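Local coordinates for protein short-chain dehydrogenase/reductase SDR (Burkholderia phymatum, PDB 5IG2) that binds NAD in a Rossmann fold and probably acts as an oxidoreductase on CH-OH groups, as family members do, at residues Val42-Asp47 / Val68-Ser73; Gln77-Ala82 / Val130-Pro135; Trp115-Gly120 / Val209-Leu214. One frame throughout, in Å; residues are numbered along the deposited sequence.

Contact 1 (Val42-Asp47 / Val68-Ser73); sequences VLADVD and VRTDVS. With NAD (nicotinamide-adenine-dinucleotide), chain F.
Leu43 makes the first tie to Val68: Val68 N gives a hydrogen bond to Leu43 O at 2.8 Å, coming in almost head-on to the carbonyl. At Ala44 the methyl group packs against Thr70, with CB 3.7 Å from OG1, a hydroxyl that donates to Val68 O. Next comes Asp45, whose carbonyl O accepts from Thr70 N at 2.9 Å while its side chain serves the cofactor. Here, at the C-terminal ends of two parallel strands in a beta-alpha-beta unit of the Rossmann fold, Asp45 takes both adenosine ribose hydroxyls, NAD O2B on OD1 and NAD O3B on OD2, each at 2.7 Å. An acid in this place is the usual mark of NAD over NADP preference in this family. Val46 splits its two methyls: CG1 lies 3.7 Å from adenine C5A, and CG2, anti to the backbone N, approaches Arg69 NH1 at 3.6 Å. The guanidinium also carries Val46 O over one face, and its NE pairs with Glu48. Asp71 OD1 accepts from adenine N6A, and Val72, its methyls on the adenine face opposite Val46 CG1, donates from N to N1A at 3.0 Å. Asp47 N closes an Asx turn onto Asp45 OD1.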
loop_
_atom_site.group_PDB
_atom_site.type_symbol
_atom_site.label_atom_id
_atom_site.label_comp_id
_atom_site.label_asym_id
_atom_site.label_seq_id
_atom_site.Cartn_x
_atom_site.Cartn_y
_atom_site.Cartn_z
ATOM N N VAL B 42 49.395 -14.015 7.696
ATOM C CA VAL B 42 49.584 -14.733 8.956
ATOM C C VAL B 42 49.014 -13.842 10.053
ATOM O O VAL B 42 49.604 -12.808 10.388
ATOM C CB VAL B 42 51.060 -15.071 9.210
ATOM C CG1 VAL B 42 51.228 -15.829 10.523
ATOM C CG2 VAL B 42 51.622 -15.880 8.038
ATOM N N LEU B 43 47.860 -14.216 10.599
ATOM C CA LEU B 43 47.115 -13.359 11.514
ATOM C C LEU B 43 47.202 -13.905 12.933
ATOM O O LEU B 43 47.000 -15.103 13.155
ATOM C CB LEU B 43 45.657 -13.239 11.071
ATOM C CG LEU B 43 45.446 -12.780 9.619
ATOM C CD1 LEU B 43 43.972 -12.548 9.322
ATOM C CD2 LEU B 43 46.254 -11.524 9.321
ATOM N N ALA B 44 47.495 -13.024 13.890
ATOM C CA ALA B 44 47.765 -13.419 15.266
ATOM C C ALA B 44 46.947 -12.578 16.237
ATOM O O ALA B 44 46.798 -11.366 16.056
ATOM C CB ALA B 44 49.255 -13.280 15.599
ATOM N N ASP B 45 46.444 -13.225 17.283
ATOM C CA ASP B 45 45.648 -12.555 18.300
ATOM C C ASP B 45 45.485 -13.521 19.465
ATOM O O ASP B 45 45.603 -14.733 19.293
ATOM C CB ASP B 45 44.278 -12.124 17.747
ATOM C CG ASP B 45 43.713 -10.886 18.454
ATOM O OD1 ASP B 45 43.472 -10.954 19.683
ATOM O OD2 ASP B 45 43.493 -9.851 17.773
ATOM N N VAL B 46 45.249 -12.974 20.651
ATOM C CA VAL B 46 44.946 -13.810 21.809
ATOM C C VAL B 46 43.444 -14.064 21.939
ATOM O O VAL B 46 43.032 -14.977 22.672
ATOM C CB VAL B 46 45.528 -13.160 23.076
ATOM C CG1 VAL B 46 44.710 -11.934 23.478
ATOM C CG2 VAL B 46 45.637 -14.176 24.190
ATOM N N ASP B 47 42.620 -13.295 21.225
ATOM C CA ASP B 47 41.166 -13.454 21.204
ATOM C C ASP B 47 40.838 -14.490 20.128
ATOM O O ASP B 47 40.649 -14.167 18.951
ATOM C CB ASP B 47 40.510 -12.102 20.944
ATOM C CG ASP B 47 38.997 -12.146 21.030
ATOM O OD1 ASP B 47 38.405 -13.248 20.936
ATOM O OD2 ASP B 47 38.397 -11.056 21.181
ATOM N N VAL B 68 46.840 -17.794 13.973
ATOM C CA VAL B 68 47.651 -18.420 15.007
ATOM C C VAL B 68 47.391 -17.674 16.305
ATOM O O VAL B 68 47.834 -16.527 16.460
ATOM C CB VAL B 68 49.148 -18.393 14.668
ATOM C CG1 VAL B 68 49.963 -19.077 15.787
ATOM C CG2 VAL B 68 49.416 -19.034 13.307
ATOM N N ARG B 69 46.700 -18.320 17.246
ATOM C CA ARG B 69 46.521 -17.720 18.559
ATOM C C ARG B 69 47.886 -17.438 19.180
ATOM O O ARG B 69 48.728 -18.336 19.291
ATOM C CB ARG B 69 45.690 -18.634 19.456
ATOM C CG ARG B 69 45.367 -18.008 20.801
ATOM C CD ARG B 69 44.834 -19.020 21.793
ATOM N NE ARG B 69 43.917 -18.395 22.740
ATOM C CZ ARG B 69 44.292 -17.803 23.868
ATOM N NH1 ARG B 69 45.578 -17.756 24.196
ATOM N NH2 ARG B 69 43.381 -17.256 24.663
ATOM N N THR B 70 48.109 -16.182 19.561
ATOM C CA THR B 70 49.420 -15.721 20.002
ATOM C C THR B 70 49.239 -14.681 21.091
ATOM O O THR B 70 48.475 -13.733 20.906
ATOM C CB THR B 70 50.211 -15.104 18.841
ATOM O OG1 THR B 70 50.329 -16.052 17.776
ATOM C CG2 THR B 70 51.597 -14.672 19.297
ATOM N N ASP B 71 49.935 -14.858 22.207
ATOM C CA ASP B 71 50.059 -13.827 23.237
ATOM C C ASP B 71 51.386 -13.123 22.962
ATOM O O ASP B 71 52.454 -13.665 23.250
ATOM C CB ASP B 71 49.989 -14.453 24.631
ATOM C CG ASP B 71 50.272 -13.462 25.758
ATOM O OD1 ASP B 71 50.338 -12.235 25.521
ATOM O OD2 ASP B 71 50.434 -13.927 26.905
ATOM N N VAL B 72 51.321 -11.917 22.382
ATOM C CA VAL B 72 52.537 -11.256 21.908
ATOM C C VAL B 72 53.452 -10.852 23.049
ATOM O O VAL B 72 54.643 -10.604 22.813
ATOM C CB VAL B 72 52.242 -10.010 21.037
ATOM C CG1 VAL B 72 51.481 -10.388 19.749
ATOM C CG2 VAL B 72 51.516 -8.913 21.839
ATOM N N SER B 73 52.935 -10.765 24.281
ATOM C CA SER B 73 53.794 -10.495 25.433
ATOM C C SER B 73 54.708 -11.667 25.759
ATOM O O SER B 73 55.632 -11.508 26.565
ATOM C CB SER B 73 52.952 -10.158 26.671
ATOM O OG SER B 73 52.335 -11.322 27.218
HETATM P PA NAD F . 41.262 -3.546 19.226
HETATM O O1A NAD F . 40.865 -3.910 20.603
HETATM O O2A NAD F . 40.081 -3.461 18.247
HETATM O O5B NAD F . 42.369 -4.510 18.608
HETATM C C5B NAD F . 43.543 -4.866 19.361
HETATM C C4B NAD F . 43.643 -6.366 19.334
HETATM O O4B NAD F . 44.828 -6.779 20.049
HETATM C C3B NAD F . 42.460 -7.123 19.965
HETATM O O3B NAD F . 41.884 -8.046 19.048
HETATM C C2B NAD F . 43.095 -7.860 21.155
HETATM O O2B NAD F . 42.512 -9.138 21.380
HETATM C C1B NAD F . 44.534 -8.004 20.682
HETATM N N9A NAD F . 45.498 -8.232 21.750
HETATM C C8A NAD F . 45.522 -7.650 22.990
HETATM N N7A NAD F . 46.441 -8.136 23.791
HETATM C C5A NAD F . 47.069 -9.102 23.021
HETATM C C6A NAD F . 48.125 -9.991 23.292
HETATM N N6A NAD F . 48.699 -10.117 24.492
HETATM N N1A NAD F . 48.541 -10.797 22.290
HETATM C C2A NAD F . 47.921 -10.724 21.106
HETATM N N3A NAD F . 46.896 -9.946 20.740
HETATM C C4A NAD F . 46.512 -9.157 21.753
HETATM O O3 NAD F . 42.015 -2.148 19.241
HETATM P PN NAD F . 42.818 -1.352 18.110
HETATM O O1N NAD F . 42.594 -1.985 16.785
HETATM O O2N NAD F . 42.491 0.080 18.288
HETATM O O5D NAD F . 44.304 -1.615 18.617
HETATM C C5D NAD F . 45.401 -1.765 17.690
HETATM C C4D NAD F . 46.504 -0.826 18.113
HETATM O O4D NAD F . 46.136 0.545 17.827
HETATM C C3D NAD F . 46.875 -0.867 19.601
HETATM O O3D NAD F . 48.291 -0.864 19.738
HETATM C C2D NAD F . 46.301 0.448 20.132
HETATM O O2D NAD F . 47.023 0.888 21.276
HETATM C C1D NAD F . 46.530 1.331 18.915
HETATM N N1N NAD F . 45.749 2.660 18.864
HETATM C C2N NAD F . 44.405 2.622 18.866
HETATM C C3N NAD F . 43.679 3.797 18.778
HETATM C C7N NAD F . 42.191 3.832 18.617
HETATM O O7N NAD F . 41.579 4.880 18.878
HETATM N N7N NAD F . 41.570 2.705 18.312
HETATM C C4N NAD F . 44.369 4.999 18.680
HETATM C C5N NAD F . 45.753 5.004 18.663
HETATM C C6N NAD F . 46.433 3.817 18.764
#

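Contact 2 (Gln77-Ala82 / Val130-Pro135); sequences QVQALA and VRVFAP
Val132 and Phe133 are the two side chains that helix 112-140 sets against Val78, Leu81 and Ala82 of helix 75-89, and the apolar contacts come first. Ala82 CB is caught between them, 3.5 Å from Val132 CG1 and equally close to Phe133 CE1. The ring meets this methyl obliquely, and Val132 CG1 also sits over one of its faces, offset toward the rim, so these three side chains pack as one cluster. Val78 reaches in with CG1, which is 4.0 Å from Val132 CG2 and 4.0 Å from Phe133 CE2. Leu81 comes up to the far end of the ring, its CG 4.3 Å from Phe133 CZ; its own tip continues down to the strands, against Val42 and Ala44. Phe133 starts out beside the contact and swings its ring in, with CG beside the backbone N (chi1 -74°).

The polar groups lie along one flank and meet only through water. Gln79 bends at chi2 (66°), and its amide lies beside the valine, OE1 3.8 Å from Val132 CG2. One water links the helices there: it donates to Gln79 OE1 and accepts from Arg131 NH1, 3.0 Å from each, lying in the plane of the guanidinium at its edge. Gln79 NE2 turns to Asp83 of its own helix.

The segment axes run nearly parallel, 25° apart and 9.4 Å at closest approach. Both helices pack on the same face of the Rossmann sheet, where Leu81 and Phe133 each touch Val18, while Val130, Ala134 and Pro135 turn to Trp108 of the second subunit. With aliphatic carbons and an aromatic ring making the direct packing, apart from Gln79, the pairing of these segments rests on fit of shape rather than direct polar bonds, the one polar link running through a water.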
loop_
_atom_site.group_PDB
_atom_site.type_symbol
_atom_site.label_atom_id
_atom_site.label_comp_id
_atom_site.label_asym_id
_atom_site.label_seq_id
_atom_site.Cartn_x
_atom_site.Cartn_y
_atom_site.Cartn_z
ATOM N N GLN B 77 55.920 -17.437 22.222
ATOM C CA GLN B 77 54.791 -17.507 21.302
ATOM C C GLN B 77 55.020 -16.641 20.077
ATOM O O GLN B 77 54.581 -16.996 18.979
ATOM C CB GLN B 77 53.497 -17.108 22.009
ATOM C CG GLN B 77 53.109 -18.078 23.109
ATOM C CD GLN B 77 51.697 -17.848 23.604
ATOM O OE1 GLN B 77 50.861 -17.299 22.891
ATOM N NE2 GLN B 77 51.421 -18.273 24.830
ATOM N N VAL B 78 55.699 -15.508 20.237
ATOM C CA VAL B 78 56.065 -14.723 19.066
ATOM C C VAL B 78 57.009 -15.523 18.178
ATOM O O VAL B 78 56.864 -15.542 16.952
ATOM C CB VAL B 78 56.676 -13.380 19.501
ATOM C CG1 VAL B 78 57.133 -12.585 18.280
ATOM C CG2 VAL B 78 55.668 -12.612 20.339
ATOM N N GLN B 79 57.983 -16.212 18.783
ATOM C CA GLN B 79 58.848 -17.094 18.007
ATOM C C GLN B 79 58.036 -18.179 17.302
ATOM O O GLN B 79 58.311 -18.516 16.146
ATOM C CB GLN B 79 59.909 -17.724 18.907
ATOM C CG GLN B 79 60.881 -18.627 18.159
ATOM C CD GLN B 79 61.751 -17.873 17.162
ATOM O OE1 GLN B 79 62.531 -16.990 17.538
ATOM N NE2 GLN B 79 61.632 -18.230 15.882
ATOM N N ALA B 80 57.024 -18.729 17.983
ATOM C CA ALA B 80 56.188 -19.750 17.362
ATOM C C ALA B 80 55.402 -19.180 16.188
ATOM O O ALA B 80 55.159 -19.885 15.200
ATOM C CB ALA B 80 55.244 -20.355 18.402
ATOM N N LEU B 81 55.012 -17.907 16.279
ATOM C CA LEU B 81 54.306 -17.248 15.188
ATOM C C LEU B 81 55.193 -17.120 13.952
ATOM O O LEU B 81 54.734 -17.354 12.827
ATOM C CB LEU B 81 53.812 -15.877 15.656
ATOM C CG LEU B 81 53.112 -15.002 14.615
ATOM C CD1 LEU B 81 51.802 -15.654 14.170
ATOM C CD2 LEU B 81 52.888 -13.589 15.148
ATOM N N ALA B 82 56.462 -16.739 14.138
ATOM C CA ALA B 82 57.393 -16.709 13.018
ATOM C C ALA B 82 57.564 -18.096 12.419
ATOM O O ALA B 82 57.581 -18.250 11.192
ATOM C CB ALA B 82 58.746 -16.153 13.458
ATOM N N VAL B 130 60.124 -7.325 16.823
ATOM C CA VAL B 130 61.352 -6.854 16.187
ATOM C C VAL B 130 62.470 -7.875 16.354
ATOM O O VAL B 130 63.153 -8.239 15.387
ATOM C CB VAL B 130 61.750 -5.488 16.765
ATOM C CG1 VAL B 130 63.191 -5.124 16.358
ATOM C CG2 VAL B 130 60.743 -4.430 16.323
ATOM N N ARG B 131 62.665 -8.357 17.584
ATOM C CA ARG B 131 63.762 -9.283 17.867
ATOM C C ARG B 131 63.641 -10.569 17.058
ATOM O O ARG B 131 64.643 -11.095 16.559
ATOM C CB ARG B 131 63.801 -9.602 19.365
ATOM C CG ARG B 131 64.857 -10.616 19.760
ATOM C CD ARG B 131 64.843 -10.862 21.259
ATOM N NE ARG B 131 63.527 -11.259 21.740
ATOM C CZ ARG B 131 63.032 -12.487 21.628
ATOM N NH1 ARG B 131 63.751 -13.438 21.035
ATOM N NH2 ARG B 131 61.820 -12.761 22.097
ATOM N N VAL B 132 62.427 -11.091 16.919
ATOM C CA VAL B 132 62.242 -12.366 16.239
ATOM C C VAL B 132 62.286 -12.195 14.725
ATOM O O VAL B 132 62.947 -12.964 14.017
ATOM C CB VAL B 132 60.927 -13.023 16.694
ATOM C CG1 VAL B 132 60.568 -14.173 15.768
ATOM C CG2 VAL B 132 61.062 -13.509 18.148
ATOM N N PHE B 133 61.594 -11.188 14.201
ATOM C CA PHE B 133 61.376 -11.123 12.760
ATOM C C PHE B 133 62.430 -10.310 12.015
ATOM O O PHE B 133 62.698 -10.601 10.840
ATOM C CB PHE B 133 59.988 -10.543 12.459
ATOM C CG PHE B 133 58.858 -11.489 12.745
ATOM C CD1 PHE B 133 58.422 -12.377 11.776
ATOM C CD2 PHE B 133 58.224 -11.482 13.980
ATOM C CE1 PHE B 133 57.366 -13.242 12.037
ATOM C CE2 PHE B 133 57.173 -12.354 14.249
ATOM C CZ PHE B 133 56.745 -13.229 13.277
ATOM N N ALA B 134 63.021 -9.288 12.645
ATOM C CA ALA B 134 64.051 -8.523 11.940
ATOM C C ALA B 134 65.194 -9.401 11.444
ATOM O O ALA B 134 65.587 -9.247 10.277
ATOM C CB ALA B 134 64.566 -7.372 12.812
ATOM N N PRO B 135 65.755 -10.335 12.231
ATOM C CA PRO B 135 66.810 -11.199 11.667
ATOM C C PRO B 135 66.328 -12.028 10.495
ATOM O O PRO B 135 67.074 -12.222 9.523
ATOM C CB PRO B 135 67.218 -12.091 12.850
ATOM C CG PRO B 135 66.765 -11.363 14.056
ATOM C CD PRO B 135 65.512 -10.644 13.651
HETATM O O HOH W 1 63.071 -16.238 20.371
#

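Contact 3 (Trp115-Gly120 / Val209-Leu214); sequences WAWVFG and VRPEAL. With NAD (nicotinamide-adenine-dinucleotide), chain F.
Trp117, on helix 112-140 of the Rossmann fold, lies against Arg210 in the long segment that follows strand 189-194, the part of a short-chain dehydrogenase that commonly closes over the active site. Its CB touches Leu214 CD1 at 3.9 Å, and from the preceding residue Ala116 CB meets the other methyl, CD2. CG stands anti to the backbone N (chi1 177°), on the side of the loop. CD1 packs against Pro211 CD at 3.6 Å. NE1 donates to a water 3.0 Å away in the ring plane, which in turn donates to Val209 O at 2.8 Å; Val209 itself faces the NAD adenosine. CE2 and CZ2 lie beneath Arg210 CB, a CH-pi contact with CB 3.8 Å from the centroid of the six-membered ring. The arginine chain bends at chi3 (-71°), which turns NE back toward the indole, and CE3 sits over the centre of the guanidinium, whose plane is inclined 37° to the ring, while CZ3 is 3.5 Å from NH2. That nitrogen is held by salt bridges to Glu207 and Asp114, while Arg210 NH1 donates to Leu214 O at 2.8 Å.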
loop_
_atom_site.group_PDB
_atom_site.type_symbol
_atom_site.label_atom_id
_atom_site.label_comp_id
_atom_site.label_asym_id
_atom_site.label_seq_id
_atom_site.Cartn_x
_atom_site.Cartn_y
_atom_site.Cartn_z
ATOM N N TRP B 115 50.649 -1.925 35.139
ATOM C CA TRP B 115 51.894 -1.629 34.437
ATOM C C TRP B 115 52.409 -2.856 33.692
ATOM O O TRP B 115 52.793 -2.767 32.522
ATOM C CB TRP B 115 52.953 -1.134 35.424
ATOM C CG TRP B 115 52.730 0.244 35.969
ATOM C CD1 TRP B 115 52.075 0.576 37.121
ATOM C CD2 TRP B 115 53.202 1.477 35.407
ATOM N NE1 TRP B 115 52.084 1.940 37.295
ATOM C CE2 TRP B 115 52.773 2.516 36.261
ATOM C CE3 TRP B 115 53.935 1.802 34.264
ATOM C CZ2 TRP B 115 53.057 3.863 36.006
ATOM C CZ3 TRP B 115 54.213 3.141 34.012
ATOM C CH2 TRP B 115 53.774 4.153 34.878
ATOM N N ALA B 116 52.453 -4.007 34.369
ATOM C CA ALA B 116 52.953 -5.222 33.730
ATOM C C ALA B 116 52.109 -5.609 32.519
ATOM O O ALA B 116 52.640 -6.076 31.502
ATOM C CB ALA B 116 52.981 -6.366 34.743
ATOM N N TRP B 117 50.790 -5.452 32.616
ATOM C CA TRP B 117 49.912 -5.837 31.518
ATOM C C TRP B 117 50.148 -4.953 30.298
ATOM O O TRP B 117 50.439 -5.446 29.201
ATOM C CB TRP B 117 48.455 -5.750 31.967
ATOM C CG TRP B 117 47.446 -6.061 30.878
ATOM C CD1 TRP B 117 47.529 -7.047 29.936
ATOM C CD2 TRP B 117 46.214 -5.366 30.629
ATOM N NE1 TRP B 117 46.413 -7.018 29.125
ATOM C CE2 TRP B 117 45.594 -5.993 29.528
ATOM C CE3 TRP B 117 45.574 -4.276 31.236
ATOM C CZ2 TRP B 117 44.355 -5.571 29.019
ATOM C CZ3 TRP B 117 44.344 -3.846 30.723
ATOM C CH2 TRP B 117 43.749 -4.497 29.625
ATOM N N VAL B 118 50.034 -3.634 30.481
ATOM C CA VAL B 118 50.133 -2.710 29.353
ATOM C C VAL B 118 51.522 -2.764 28.740
ATOM O O VAL B 118 51.672 -2.787 27.513
ATOM C CB VAL B 118 49.775 -1.277 29.793
ATOM C CG1 VAL B 118 49.884 -0.306 28.611
ATOM C CG2 VAL B 118 48.381 -1.244 30.400
ATOM N N PHE B 119 52.559 -2.785 29.573
ATOM C CA PHE B 119 53.897 -2.791 29.001
ATOM C C PHE B 119 54.228 -4.137 28.376
ATOM O O PHE B 119 54.974 -4.195 27.389
ATOM C CB PHE B 119 54.927 -2.382 30.057
ATOM C CG PHE B 119 55.182 -0.895 30.074
ATOM C CD1 PHE B 119 54.245 -0.029 30.612
ATOM C CD2 PHE B 119 56.327 -0.364 29.499
ATOM C CE1 PHE B 119 54.454 1.349 30.606
ATOM C CE2 PHE B 119 56.551 1.006 29.489
ATOM C CZ PHE B 119 55.613 1.866 30.046
ATOM N N GLY B 120 53.658 -5.220 28.907
ATOM C CA GLY B 120 53.898 -6.526 28.318
ATOM C C GLY B 120 53.367 -6.629 26.901
ATOM O O GLY B 120 54.021 -7.195 26.021
ATOM N N VAL B 209 40.680 -8.946 27.309
ATOM C CA VAL B 209 41.815 -9.835 27.081
ATOM C C VAL B 209 42.925 -9.628 28.112
ATOM O O VAL B 209 44.069 -10.007 27.865
ATOM C CB VAL B 209 42.371 -9.706 25.647
ATOM C CG1 VAL B 209 41.379 -10.250 24.625
ATOM C CG2 VAL B 209 42.774 -8.264 25.337
ATOM N N ARG B 210 42.623 -9.036 29.263
ATOM C CA ARG B 210 43.615 -9.013 30.331
ATOM C C ARG B 210 43.759 -10.428 30.880
ATOM O O ARG B 210 42.745 -11.080 31.169
ATOM C CB ARG B 210 43.228 -8.045 31.451
ATOM C CG ARG B 210 44.250 -7.998 32.598
ATOM C CD ARG B 210 43.657 -7.436 33.896
ATOM N NE ARG B 210 43.396 -6.004 33.807
ATOM C CZ ARG B 210 44.160 -5.058 34.343
ATOM N NH1 ARG B 210 45.250 -5.381 35.039
ATOM N NH2 ARG B 210 43.827 -3.780 34.190
ATOM N N PRO B 211 44.981 -10.950 31.010
ATOM C CA PRO B 211 45.146 -12.313 31.529
ATOM C C PRO B 211 44.744 -12.388 32.988
ATOM O O PRO B 211 44.863 -11.416 33.739
ATOM C CB PRO B 211 46.642 -12.588 31.352
ATOM C CG PRO B 211 47.264 -11.268 31.279
ATOM C CD PRO B 211 46.268 -10.351 30.625
ATOM N N GLU B 212 44.263 -13.570 33.383
ATOM C CA GLU B 212 43.739 -13.738 34.735
ATOM C C GLU B 212 44.802 -13.432 35.780
ATOM O O GLU B 212 44.502 -12.862 36.836
ATOM C CB GLU B 212 43.189 -15.154 34.911
ATOM C CG GLU B 212 42.742 -15.506 36.335
ATOM C CD GLU B 212 41.393 -14.897 36.730
ATOM O OE1 GLU B 212 41.040 -14.965 37.934
ATOM O OE2 GLU B 212 40.687 -14.359 35.846
ATOM N N ALA B 213 46.058 -13.776 35.494
ATOM C CA ALA B 213 47.115 -13.563 36.475
ATOM C C ALA B 213 47.369 -12.086 36.755
ATOM O O ALA B 213 47.926 -11.756 37.803
ATOM C CB ALA B 213 48.401 -14.239 36.006
ATOM N N LEU B 214 46.971 -11.189 35.857
ATOM C CA LEU B 214 47.181 -9.765 36.062
ATOM C C LEU B 214 45.906 -9.026 36.452
ATOM O O LEU B 214 45.879 -7.793 36.399
ATOM C CB LEU B 214 47.793 -9.149 34.805
ATOM C CG LEU B 214 49.182 -9.714 34.494
ATOM C CD1 LEU B 214 49.712 -9.249 33.130
ATOM C CD2 LEU B 214 50.140 -9.342 35.612
HETATM P PA NAD F . 41.262 -3.546 19.226
HETATM O O1A NAD F . 40.865 -3.910 20.603
HETATM O O2A NAD F . 40.081 -3.461 18.247
HETATM O O5B NAD F . 42.369 -4.510 18.608
HETATM C C5B NAD F . 43.543 -4.866 19.361
HETATM C C4B NAD F . 43.643 -6.366 19.334
HETATM O O4B NAD F . 44.828 -6.779 20.049
HETATM C C3B NAD F . 42.460 -7.123 19.965
HETATM O O3B NAD F . 41.884 -8.046 19.048
HETATM C C2B NAD F . 43.095 -7.860 21.155
HETATM O O2B NAD F . 42.512 -9.138 21.380
HETATM C C1B NAD F . 44.534 -8.004 20.682
HETATM N N9A NAD F . 45.498 -8.232 21.750
HETATM C C8A NAD F . 45.522 -7.650 22.990
HETATM N N7A NAD F . 46.441 -8.136 23.791
HETATM C C5A NAD F . 47.069 -9.102 23.021
HETATM C C6A NAD F . 48.125 -9.991 23.292
HETATM N N6A NAD F . 48.699 -10.117 24.492
HETATM N N1A NAD F . 48.541 -10.797 22.290
HETATM C C2A NAD F . 47.921 -10.724 21.106
HETATM N N3A NAD F . 46.896 -9.946 20.740
HETATM C C4A NAD F . 46.512 -9.157 21.753
HETATM O O3 NAD F . 42.015 -2.148 19.241
HETATM P PN NAD F . 42.818 -1.352 18.110
HETATM O O1N NAD F . 42.594 -1.985 16.785
HETATM O O2N NAD F . 42.491 0.080 18.288
HETATM O O5D NAD F . 44.304 -1.615 18.617
HETATM C C5D NAD F . 45.401 -1.765 17.690
HETATM C C4D NAD F . 46.504 -0.826 18.113
HETATM O O4D NAD F . 46.136 0.545 17.827
HETATM C C3D NAD F . 46.875 -0.867 19.601
HETATM O O3D NAD F . 48.291 -0.864 19.738
HETATM C C2D NAD F . 46.301 0.448 20.132
HETATM O O2D NAD F . 47.023 0.888 21.276
HETATM C C1D NAD F . 46.530 1.331 18.915
HETATM N N1N NAD F . 45.749 2.660 18.864
HETATM C C2N NAD F . 44.405 2.622 18.866
HETATM C C3N NAD F . 43.679 3.797 18.778
HETATM C C7N NAD F . 42.191 3.832 18.617
HETATM O O7N NAD F . 41.579 4.880 18.878
HETATM N N7N NAD F . 41.570 2.705 18.312
HETATM C C4N NAD F . 44.369 4.999 18.680
HETATM C C5N NAD F . 45.753 5.004 18.663
HETATM C C6N NAD F . 46.433 3.817 18.764
HETATM O O HOH W 2 46.295 -8.736 26.650
#

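In the fold
Contact 2 is the buried one, a helix pair on the sheet joined by hydrocarbon; contacts 1 and 3 are partly buried and both border NAD; contact 1 is joined by backbone bonds, contact 3 by an arginine laid on an indole and by a bridging water. Contact 1 leads straight into contact 2, since strand 65-69 runs on to helix 75-89, and Gln77 OE1 meets Asp71 N at 2.7 Å, probably a hydrogen bond. Contacts 2 and 3 share helix 112-140, about 8 Å apart at their nearest atoms, and each lies beside the second subunit. Val46 and Val209 join contacts 1 and 3 beside the adenosine, where the end of strand 40-45 meets the loop after strand 189-194.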